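Local coordinates for amidohydrolase 3 domain-containing protein (Bacillus thuringiensis serovar konkukian, PDB 3GGM) that is of unknown function but, as an amidohydrolase family member, probably hydrolyses carbon-nitrogen bonds other than peptide bonds, at residues Asp5-Asn10 with Leu42-Glu47. Sequence-based numbering, arbitrary orientation.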
loop_
_atom_site.group_PDB
_atom_site.type_symbol
_atom_site.label_atom_id
_atom_site.label_comp_id
_atom_site.label_asym_id
_atom_site.label_seq_id
_atom_site.Cartn_x
_atom_site.Cartn_y
_atom_site.Cartn_z
ATOM N N ASP A 5 9.194 19.582 -12.419
ATOM C CA ASP A 5 8.331 19.139 -13.506
ATOM C C ASP A 5 6.898 19.016 -13.015
ATOM O O ASP A 5 5.950 19.214 -13.774
ATOM C CB ASP A 5 8.786 17.782 -14.050
ATOM C CG ASP A 5 10.207 17.811 -14.572
ATOM O OD1 ASP A 5 10.607 18.848 -15.148
ATOM O OD2 ASP A 5 10.916 16.794 -14.412
ATOM N N MET A 6 6.748 18.707 -11.732
ATOM C CA MET A 6 5.430 18.527 -11.143
ATOM C C MET A 6 5.370 19.081 -9.724
ATOM O O MET A 6 6.347 19.016 -8.985
ATOM C CB MET A 6 5.096 17.030 -11.129
ATOM C CG MET A 6 3.935 16.635 -10.235
ATOM S SD MET A 6 2.337 17.177 -10.854
ATOM C CE MET A 6 2.114 15.978 -12.209
ATOM N N ILE A 7 4.214 19.624 -9.359
ATOM C CA ILE A 7 3.995 20.158 -8.021
ATOM C C ILE A 7 2.595 19.768 -7.566
ATOM O O ILE A 7 1.607 20.185 -8.164
ATOM C CB ILE A 7 4.094 21.695 -7.980
ATOM C CG1 ILE A 7 5.534 22.134 -8.258
ATOM C CG2 ILE A 7 3.619 22.205 -6.621
ATOM C CD1 ILE A 7 5.746 23.633 -8.184
ATOM N N LEU A 8 2.518 18.933 -6.535
ATOM C CA LEU A 8 1.230 18.528 -5.998
ATOM C C LEU A 8 1.079 19.365 -4.738
ATOM O O LEU A 8 1.971 19.358 -3.889
ATOM C CB LEU A 8 1.223 17.042 -5.638
ATOM C CG LEU A 8 1.400 16.014 -6.762
ATOM C CD1 LEU A 8 2.869 15.913 -7.147
ATOM C CD2 LEU A 8 0.913 14.660 -6.280
ATOM N N TYR A 9 -0.026 20.097 -4.623
ATOM C CA TYR A 9 -0.241 20.938 -3.442
ATOM C C TYR A 9 -1.651 20.834 -2.868
ATOM O O TYR A 9 -2.518 20.162 -3.428
ATOM C CB TYR A 9 0.057 22.402 -3.768
ATOM C CG TYR A 9 -0.898 22.986 -4.785
ATOM C CD1 TYR A 9 -0.829 22.626 -6.129
ATOM C CD2 TYR A 9 -1.912 23.857 -4.385
ATOM C CE1 TYR A 9 -1.759 23.121 -7.061
ATOM C CE2 TYR A 9 -2.839 24.354 -5.299
ATOM C CZ TYR A 9 -2.760 23.984 -6.630
ATOM O OH TYR A 9 -3.694 24.477 -7.515
ATOM N N ASN A 10 -1.858 21.518 -1.746
ATOM C CA ASN A 10 -3.130 21.542 -1.033
ATOM C C ASN A 10 -3.621 20.146 -0.646
ATOM O O ASN A 10 -4.813 19.817 -0.775
ATOM C CB ASN A 10 -4.187 22.281 -1.864
ATOM C CG ASN A 10 -5.491 22.453 -1.123
ATOM O OD1 ASN A 10 -5.499 22.778 0.061
ATOM N ND2 ASN A 10 -6.611 22.251 -1.822
ATOM N N LEU A 42 4.593 26.761 -5.160
ATOM C CA LEU A 42 4.081 27.158 -6.466
ATOM C C LEU A 42 4.841 28.358 -7.048
ATOM O O LEU A 42 4.772 28.615 -8.247
ATOM C CB LEU A 42 2.583 27.466 -6.369
ATOM C CG LEU A 42 1.699 26.246 -6.107
ATOM C CD1 LEU A 42 0.265 26.677 -5.733
ATOM C CD2 LEU A 42 1.702 25.369 -7.362
ATOM N N ASN A 43 5.570 29.086 -6.207
ATOM C CA ASN A 43 6.333 30.236 -6.685
ATOM C C ASN A 43 7.532 29.797 -7.517
ATOM O O ASN A 43 8.076 30.583 -8.299
ATOM C CB ASN A 43 6.822 31.095 -5.516
ATOM C CG ASN A 43 5.685 31.693 -4.717
ATOM O OD1 ASN A 43 4.688 32.134 -5.283
ATOM N ND2 ASN A 43 5.833 31.717 -3.395
ATOM N N SER A 44 7.935 28.541 -7.357
ATOM C CA SER A 44 9.082 27.999 -8.088
ATOM C C SER A 44 8.671 27.428 -9.437
ATOM O O SER A 44 9.517 27.124 -10.278
ATOM C CB SER A 44 9.745 26.893 -7.271
ATOM O OG SER A 44 8.929 25.732 -7.267
ATOM N N ALA A 45 7.368 27.281 -9.639
ATOM C CA ALA A 45 6.842 26.729 -10.878
ATOM C C ALA A 45 6.930 27.688 -12.067
ATOM O O ALA A 45 7.026 28.904 -11.899
ATOM C CB ALA A 45 5.390 26.310 -10.670
ATOM N N THR A 46 6.902 27.117 -13.268
ATOM C CA THR A 46 6.920 27.880 -14.514
ATOM C C THR A 46 5.968 27.175 -15.479
ATOM O O THR A 46 5.496 26.075 -15.197
ATOM C CB THR A 46 8.332 27.947 -15.158
ATOM O OG1 THR A 46 8.766 26.631 -15.521
ATOM C CG2 THR A 46 9.326 28.561 -14.193
ATOM N N GLU A 47 5.690 27.814 -16.609
ATOM C CA GLU A 47 4.788 27.273 -17.623
ATOM C C GLU A 47 4.878 25.754 -17.801
ATOM O O GLU A 47 3.862 25.082 -17.985
ATOM C CB GLU A 47 5.067 27.956 -18.969
ATOM C CG GLU A 47 4.866 29.470 -18.961
ATOM C CD GLU A 47 3.414 29.876 -19.164
ATOM O OE1 GLU A 47 2.874 29.630 -20.271
ATOM O OE2 GLU A 47 2.815 30.441 -18.222
#
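The Y9 ring carries the CD1 methyl of L42 over the centre of one face, a CH-pi contact in which that carbon stands 3.8 Å from the ring centroid and only 11° off the normal. The other methyl, L42 CD2, lies on the same side of the ring plane but is displaced just beyond the CD1-CE1 bond, 3.9 Å from Y9 CD1; the two side chains cross at about a right angle. L42 CG, anti to the carbonyl carbon (chi1 -69°), sends this fork toward the strand. L42 CD2 has a second neighbour in I7 CG2 at 3.8 Å, and thus bridges two residues that stand on the same side of the strand. I7, which crosses L42 obliquely, reaches on along the loop with its longer branch: the chain is extended (chi2 -178°), which carries CD1 to within 3.7 Å of A45 CB. The same methyl passes S44 OG, whose polar partner is the carbonyl of L41. A45 N donates to L42 O, closing a turn from which L42 and A45 both touch I7. No hydrogen bond links the two segments; a few apolar side chains join them at the surface, I7 being the buried one. This is plain structural packing in the beta-rich N-terminal piece of a longer amidohydrolase-family protein. Strand 6-9 runs between strand 22-29, antiparallel to it, and strand 50-53, parallel to it; the loop leading from strand 32-37 to strand 50-53 packs on one face through I7 and Y9, while L8, pointing away, meets I26 and I28 and packs on H69 of a second subunit.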